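Local coordinates for ankyrin repeat-containing protein YAR1 (Saccharomyces cerevisiae, PDB 4BSZ), which is required for a normal rate of cell proliferation and binds unfolded protein, at residues B[40-44]-B[74-79]; B[60-65]-B[105-110]; B[68-73]-B[113-118]. All coordinates share one frame; numbering follows the deposited sequence.

In the fold
The three contacts tie the first curated ankyrin repeat to its surroundings. Contacts 2 and 3 both join that repeat to the second one, through their helix-to-helix turns (60-65 with 105-110) and through the second helices themselves (68-73 with 113-118). Their centres are about 11 Å apart, and Ile-65 CD1 of contact 2 packs on Leu-113 CD2 of contact 3 at 3.6 Å. Contact 1, where the 40-44 turn meets the end of helix 65-78, has its centre about 13 Å from that of contact 3 and about 21 Å from that of contact 2. Of the three, contact 2 alone is touched by another protein chain of the assembly.

Contact 1 (B[40-44]-B[74-79]); sequences PELLS and TVSRAN
Glu-41 and Ala-78 bring their backbones together, CA to CA 5.1 Å, where the 3-10 turn 40-44 lies against the last turn of helix 65-78; at the other end of the turn Ser-44 faces Val-75 with CA atoms 6.4 Å apart. Within the ankyrin fold this places the connection between helix 27-37 and helix 55-61 beside the second helix of the first curated repeat. The apolar part is built on Pro-40 and Leu-43. Pro-40 sets CB on the methyl of Ala-78 (CB to CB 4.0 Å) and also on the CG2 methyl of Thr-74. With Thr-74 OG1 anti to the carbonyl carbon (chi1 -56°), CG2 falls anti to the backbone N and faces the 40-44 turn, while OG1 bonds back to Tyr-70 O of its own helix. Val-75 is wedged deeper and also packs on Leu-84 and Phe-87 of helix 81-88, so the 40-44 turn, helix 65-78 and helix 81-88 meet round it. At the outer end, Glu-41 lays its CG 3.8 Å from the backbone O of Ala-78. Leu-43 crosses Val-75 at about a right angle, its CD2 branch resting on Val-75 CG2 at 3.8 Å.

Contact 2 (B[60-65]-B[105-110]); sequences AANGHI and NGKLDV
Asp-109 OD1 accepts the backbone N-H of its neighbour Val-110 (N to OD1 2.8 Å), on the anti side of the carboxylate and 34° out of its plane; the bond is bent, 136° at the hydrogen, and both residues face segment 60-65. Ile-65 lays CD1 against Asp-109 CB at 3.9 Å, beside the start of helix 108-117. Val-110 splits its branches: CG1 meets the methyl of Ala-60 at 3.9 Å, and CG2 reaches Gly-63 CA. The two segments are equivalent helix-to-helix turns of neighbouring ankyrin repeats, each with a Schellman glycine, Gly-63 and Gly-106, ending the first helix. Lys-107 drapes its alkyl chain across the end of helix 55-61: bent about its CB-CG bond (chi2 -59°), it puts CG near Ala-60 O, CD over Gly-63 CA at 3.8 Å and CE beside Ala-61 O at 3.6 Å. Cutting this chain back to an alanine would probably open a gap over Gly-63 CA and leave the carbonyl end of helix 55-61 without its apolar cover. Another protein chain of the assembly packs on Ala-61, Asn-62 and Asn-105. Asn-105 gives ND2 to Trp-101 O within its own repeat and rests CB 3.6 Å from Ala-61 O.

Contact 3 (B[68-73]-B[113-118]); sequences VRYILE and LLCDEY
Leu-72 and Tyr-118 make the apolar centre, the leucine lying over one face of the phenol ring. Its CB stands 3.8 Å from the ring centroid, 19° off the ring normal, a CH-pi contact, and its CD1 reaches Tyr-118 CD1 at 3.6 Å, so backbone-near and terminal carbons both bear on that face. The CG of Leu-72 lies anti to the carbonyl carbon (chi1 -78°), which carries the CD1 branch on toward helix 108-117, where it also meets Leu-114 CD2 at 3.8 Å. One turn back, Val-68 and Leu-113 run antiparallel past one another, CG1 to CD2 3.9 Å, and continue the apolar seam; Val-68 and Leu-72 pack in turn on Leu-56 of helix 55-61. Farther out, the Tyr-118 hydroxyl comes obliquely onto the aliphatic part of Glu-73, OH to CG 3.6 Å. Arg-69 closes the outer edge. Its long chain reaches over Leu-113, whose CD1 methyl lies over one face of the guanidinium, and at the edge of that group NH1 meets Glu-117 OE1 at 3.4 Å. This is a salt bridge with a weak hydrogen bond, and the guanidinium and carboxylate planes are steeply tilted to each other. The segment axes come within 11.6 Å and cross at -44°, side by side in the same general direction, as the second helices of successive repeats stack in an ankyrin array, here those of the two curated repeats.

Contact 1 (B[40-44]-B[74-79])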
# COMPACT_ATOMS: atom_id res chain seq x y z
N PRO B 40 -45.62 -8.15 45.77
CA PRO B 40 -44.89 -8.15 44.50
C PRO B 40 -44.62 -6.73 44.02
O PRO B 40 -43.75 -6.51 43.18
CB PRO B 40 -45.85 -8.85 43.53
CG PRO B 40 -46.82 -9.59 44.41
CD PRO B 40 -46.96 -8.74 45.62
N GLU B 41 -45.36 -5.77 44.57
CA GLU B 41 -45.23 -4.35 44.25
C GLU B 41 -43.88 -3.82 44.71
O GLU B 41 -43.41 -2.78 44.23
CB GLU B 41 -46.36 -3.57 44.92
CG GLU B 41 -46.53 -2.14 44.47
CD GLU B 41 -47.74 -1.47 45.10
OE1 GLU B 41 -48.57 -2.20 45.69
OE2 GLU B 41 -47.85 -0.23 45.02
N LEU B 42 -43.25 -4.55 45.63
CA LEU B 42 -42.01 -4.11 46.28
C LEU B 42 -40.76 -4.79 45.73
O LEU B 42 -39.64 -4.45 46.13
CB LEU B 42 -42.10 -4.32 47.80
CG LEU B 42 -42.22 -3.04 48.64
CD1 LEU B 42 -43.53 -2.34 48.35
CD2 LEU B 42 -42.06 -3.33 50.13
N LEU B 43 -40.94 -5.74 44.82
CA LEU B 43 -39.82 -6.44 44.20
C LEU B 43 -38.90 -5.47 43.48
O LEU B 43 -37.68 -5.60 43.53
CB LEU B 43 -40.33 -7.51 43.22
CG LEU B 43 -39.28 -8.18 42.32
CD1 LEU B 43 -38.21 -8.90 43.12
CD2 LEU B 43 -39.93 -9.14 41.34
N SER B 44 -39.50 -4.48 42.82
CA SER B 44 -38.73 -3.50 42.06
C SER B 44 -37.90 -2.53 42.93
O SER B 44 -37.20 -1.67 42.40
CB SER B 44 -39.64 -2.71 41.11
OG SER B 44 -40.69 -2.07 41.82
N THR B 74 -43.71 -10.36 36.98
CA THR B 74 -44.18 -9.85 38.26
C THR B 74 -44.11 -8.33 38.36
O THR B 74 -45.07 -7.68 38.77
CB THR B 74 -43.38 -10.50 39.41
OG1 THR B 74 -43.50 -11.93 39.31
CG2 THR B 74 -43.92 -10.06 40.76
N VAL B 75 -42.98 -7.75 38.00
CA VAL B 75 -42.84 -6.30 38.08
C VAL B 75 -43.85 -5.60 37.16
O VAL B 75 -44.48 -4.61 37.54
CB VAL B 75 -41.38 -5.85 37.78
CG1 VAL B 75 -41.29 -4.35 37.59
CG2 VAL B 75 -40.46 -6.30 38.91
N SER B 76 -44.00 -6.14 35.95
CA SER B 76 -44.91 -5.60 34.94
C SER B 76 -46.35 -5.63 35.42
O SER B 76 -47.10 -4.67 35.25
CB SER B 76 -44.77 -6.40 33.63
OG SER B 76 -45.92 -6.26 32.81
N ARG B 77 -46.72 -6.76 36.02
CA ARG B 77 -48.08 -6.97 36.52
C ARG B 77 -48.41 -6.08 37.72
O ARG B 77 -49.53 -5.60 37.85
CB ARG B 77 -48.27 -8.44 36.89
CG ARG B 77 -49.70 -8.86 37.10
CD ARG B 77 -49.84 -10.38 37.08
NE ARG B 77 -49.36 -10.95 35.82
CZ ARG B 77 -49.83 -12.07 35.28
NH1 ARG B 77 -50.80 -12.76 35.88
NH2 ARG B 77 -49.32 -12.51 34.13
N ALA B 78 -47.42 -5.85 38.58
CA ALA B 78 -47.64 -5.19 39.86
C ALA B 78 -47.33 -3.69 39.88
O ALA B 78 -47.60 -3.02 40.88
CB ALA B 78 -46.84 -5.90 40.95
N ASN B 79 -46.77 -3.16 38.81
CA ASN B 79 -46.39 -1.75 38.77
C ASN B 79 -46.91 -1.00 37.54
O ASN B 79 -47.46 -1.60 36.61
CB ASN B 79 -44.86 -1.60 38.90
CG ASN B 79 -44.32 -2.08 40.24
OD1 ASN B 79 -43.52 -3.02 40.31
ND2 ASN B 79 -44.74 -1.42 41.32

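Contact 2 (B[60-65]-B[105-110])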
# COMPACT_ATOMS: atom_id res chain seq x y z
N ALA B 60 -29.77 -11.86 35.68
CA ALA B 60 -29.37 -11.60 34.30
C ALA B 60 -27.91 -11.98 34.07
O ALA B 60 -27.56 -12.56 33.04
CB ALA B 60 -29.61 -10.15 33.94
N ALA B 61 -27.07 -11.65 35.04
CA ALA B 61 -25.64 -11.92 34.95
C ALA B 61 -25.39 -13.43 34.96
O ALA B 61 -24.40 -13.91 34.40
CB ALA B 61 -24.93 -11.25 36.10
N ASN B 62 -26.30 -14.17 35.57
CA ASN B 62 -26.14 -15.60 35.74
C ASN B 62 -26.93 -16.47 34.76
O ASN B 62 -26.93 -17.70 34.87
CB ASN B 62 -26.48 -15.99 37.18
CG ASN B 62 -25.43 -15.51 38.16
OD1 ASN B 62 -24.35 -15.08 37.76
ND2 ASN B 62 -25.74 -15.61 39.45
N GLY B 63 -27.61 -15.83 33.81
CA GLY B 63 -28.26 -16.53 32.72
C GLY B 63 -29.46 -17.38 33.09
O GLY B 63 -29.84 -18.27 32.32
N HIS B 64 -30.05 -17.11 34.25
CA HIS B 64 -31.23 -17.81 34.73
C HIS B 64 -32.49 -17.26 34.09
O HIS B 64 -33.25 -16.51 34.72
CB HIS B 64 -31.34 -17.67 36.24
CG HIS B 64 -30.17 -18.23 36.99
ND1 HIS B 64 -29.56 -19.41 36.63
CD2 HIS B 64 -29.50 -17.77 38.08
CE1 HIS B 64 -28.56 -19.66 37.47
NE2 HIS B 64 -28.50 -18.68 38.35
N ILE B 65 -32.72 -17.67 32.85
CA ILE B 65 -33.81 -17.14 32.03
C ILE B 65 -35.21 -17.24 32.68
O ILE B 65 -36.02 -16.32 32.56
CB ILE B 65 -33.79 -17.80 30.64
CG1 ILE B 65 -34.74 -17.09 29.68
CG2 ILE B 65 -34.09 -19.28 30.76
CD1 ILE B 65 -34.23 -15.78 29.19
N ASN B 105 -21.39 -11.11 30.39
CA ASN B 105 -21.33 -12.54 30.61
C ASN B 105 -21.87 -13.36 29.45
O ASN B 105 -21.98 -14.58 29.53
CB ASN B 105 -22.03 -12.92 31.92
CG ASN B 105 -21.29 -12.40 33.13
OD1 ASN B 105 -20.25 -12.94 33.52
ND2 ASN B 105 -21.82 -11.34 33.74
N GLY B 106 -22.21 -12.68 28.36
CA GLY B 106 -22.61 -13.34 27.13
C GLY B 106 -23.84 -14.22 27.23
O GLY B 106 -23.90 -15.28 26.61
N LYS B 107 -24.82 -13.78 28.01
CA LYS B 107 -26.05 -14.53 28.18
C LYS B 107 -27.09 -14.11 27.15
O LYS B 107 -27.89 -13.20 27.39
CB LYS B 107 -26.59 -14.29 29.59
CG LYS B 107 -25.58 -14.58 30.67
CD LYS B 107 -25.10 -16.03 30.62
CE LYS B 107 -24.21 -16.35 31.82
NZ LYS B 107 -23.89 -17.80 31.92
N LEU B 108 -27.08 -14.79 26.00
CA LEU B 108 -27.94 -14.42 24.86
C LEU B 108 -29.45 -14.47 25.11
O LEU B 108 -30.17 -13.56 24.71
CB LEU B 108 -27.58 -15.26 23.64
CG LEU B 108 -28.20 -14.83 22.30
CD1 LEU B 108 -28.03 -13.33 22.11
CD2 LEU B 108 -27.57 -15.60 21.15
N ASP B 109 -29.93 -15.54 25.75
CA ASP B 109 -31.36 -15.72 26.00
C ASP B 109 -31.94 -14.57 26.84
O ASP B 109 -33.03 -14.05 26.56
CB ASP B 109 -31.62 -17.07 26.66
CG ASP B 109 -30.57 -17.43 27.71
OD1 ASP B 109 -29.72 -16.57 28.04
OD2 ASP B 109 -30.61 -18.57 28.21
N VAL B 110 -31.20 -14.18 27.87
CA VAL B 110 -31.58 -13.08 28.73
C VAL B 110 -31.65 -11.78 27.93
O VAL B 110 -32.59 -11.00 28.08
CB VAL B 110 -30.57 -12.91 29.87
CG1 VAL B 110 -30.73 -11.55 30.52
CG2 VAL B 110 -30.74 -14.03 30.88

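Contact 3 (B[68-73]-B[113-118])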
# COMPACT_ATOMS: atom_id res chain seq x y z
N VAL B 68 -35.40 -14.75 35.43
CA VAL B 68 -35.44 -13.43 34.79
C VAL B 68 -36.83 -13.09 34.27
O VAL B 68 -37.35 -12.00 34.49
CB VAL B 68 -34.43 -13.31 33.63
CG1 VAL B 68 -34.63 -11.99 32.87
CG2 VAL B 68 -32.99 -13.42 34.13
N ARG B 69 -37.44 -14.03 33.55
CA ARG B 69 -38.77 -13.82 33.00
C ARG B 69 -39.80 -13.63 34.12
O ARG B 69 -40.69 -12.80 34.01
CB ARG B 69 -39.16 -14.99 32.10
CG ARG B 69 -40.53 -14.87 31.51
CD ARG B 69 -40.82 -16.12 30.71
NE ARG B 69 -39.85 -16.32 29.64
CZ ARG B 69 -39.91 -15.70 28.47
NH1 ARG B 69 -40.89 -14.82 28.22
NH2 ARG B 69 -39.00 -15.93 27.53
N TYR B 70 -39.65 -14.39 35.20
CA TYR B 70 -40.56 -14.25 36.33
C TYR B 70 -40.46 -12.86 36.95
O TYR B 70 -41.47 -12.20 37.19
CB TYR B 70 -40.27 -15.30 37.41
CG TYR B 70 -41.05 -15.07 38.68
CD1 TYR B 70 -42.36 -15.52 38.81
CD2 TYR B 70 -40.48 -14.40 39.76
CE1 TYR B 70 -43.08 -15.31 39.98
CE2 TYR B 70 -41.20 -14.19 40.93
CZ TYR B 70 -42.50 -14.64 41.04
OH TYR B 70 -43.21 -14.43 42.21
N ILE B 71 -39.24 -12.44 37.23
CA ILE B 71 -39.01 -11.12 37.80
C ILE B 71 -39.68 -10.06 36.94
O ILE B 71 -40.35 -9.16 37.44
CB ILE B 71 -37.50 -10.84 37.94
CG1 ILE B 71 -36.89 -11.80 38.96
CG2 ILE B 71 -37.26 -9.40 38.32
CD1 ILE B 71 -35.40 -11.73 39.07
N LEU B 72 -39.51 -10.18 35.63
CA LEU B 72 -40.06 -9.19 34.72
C LEU B 72 -41.58 -9.24 34.67
O LEU B 72 -42.24 -8.20 34.70
CB LEU B 72 -39.46 -9.35 33.32
CG LEU B 72 -38.05 -8.79 33.13
CD1 LEU B 72 -37.49 -9.18 31.77
CD2 LEU B 72 -38.05 -7.28 33.32
N GLU B 73 -42.14 -10.44 34.59
CA GLU B 73 -43.59 -10.61 34.57
C GLU B 73 -44.24 -10.00 35.82
O GLU B 73 -45.19 -9.21 35.73
CB GLU B 73 -43.96 -12.09 34.46
CG GLU B 73 -43.79 -12.68 33.06
CD GLU B 73 -43.96 -14.19 33.04
OE1 GLU B 73 -44.08 -14.79 34.14
OE2 GLU B 73 -43.98 -14.76 31.93
N LEU B 113 -34.59 -11.58 25.67
CA LEU B 113 -35.76 -11.35 26.50
C LEU B 113 -35.84 -9.88 26.91
O LEU B 113 -36.89 -9.26 26.77
CB LEU B 113 -35.71 -12.24 27.74
CG LEU B 113 -36.94 -12.23 28.64
CD1 LEU B 113 -38.19 -12.63 27.88
CD2 LEU B 113 -36.69 -13.18 29.78
N LEU B 114 -34.73 -9.33 27.39
CA LEU B 114 -34.69 -7.93 27.82
C LEU B 114 -34.99 -6.94 26.70
O LEU B 114 -35.64 -5.92 26.92
CB LEU B 114 -33.33 -7.61 28.44
CG LEU B 114 -33.04 -8.23 29.81
CD1 LEU B 114 -31.67 -7.85 30.32
CD2 LEU B 114 -34.11 -7.77 30.77
N CYS B 115 -34.51 -7.23 25.50
CA CYS B 115 -34.59 -6.26 24.42
C CYS B 115 -35.81 -6.43 23.52
O CYS B 115 -36.35 -5.45 23.01
CB CYS B 115 -33.31 -6.28 23.59
SG CYS B 115 -31.83 -5.89 24.55
N ASP B 116 -36.25 -7.68 23.32
CA ASP B 116 -37.36 -7.97 22.42
C ASP B 116 -38.72 -7.76 23.09
O ASP B 116 -39.58 -7.06 22.57
CB ASP B 116 -37.28 -9.39 21.86
CG ASP B 116 -36.07 -9.61 20.97
OD1 ASP B 116 -35.58 -8.64 20.35
OD2 ASP B 116 -35.60 -10.76 20.87
N GLU B 117 -38.90 -8.39 24.25
CA GLU B 117 -40.17 -8.34 24.96
C GLU B 117 -40.30 -7.12 25.89
O GLU B 117 -41.37 -6.51 25.98
CB GLU B 117 -40.40 -9.64 25.72
CG GLU B 117 -40.22 -10.88 24.86
CD GLU B 117 -40.84 -12.12 25.48
OE1 GLU B 117 -41.53 -12.01 26.51
OE2 GLU B 117 -40.64 -13.22 24.91
N TYR B 118 -39.22 -6.76 26.56
CA TYR B 118 -39.28 -5.69 27.57
C TYR B 118 -38.52 -4.41 27.22
O TYR B 118 -38.38 -3.52 28.07
CB TYR B 118 -38.87 -6.23 28.94
CG TYR B 118 -39.81 -7.32 29.43
CD1 TYR B 118 -39.67 -8.62 28.98
CD2 TYR B 118 -40.85 -7.03 30.32
CE1 TYR B 118 -40.52 -9.62 29.41
CE2 TYR B 118 -41.71 -8.03 30.76
CZ TYR B 118 -41.54 -9.33 30.30
OH TYR B 118 -42.37 -10.35 30.72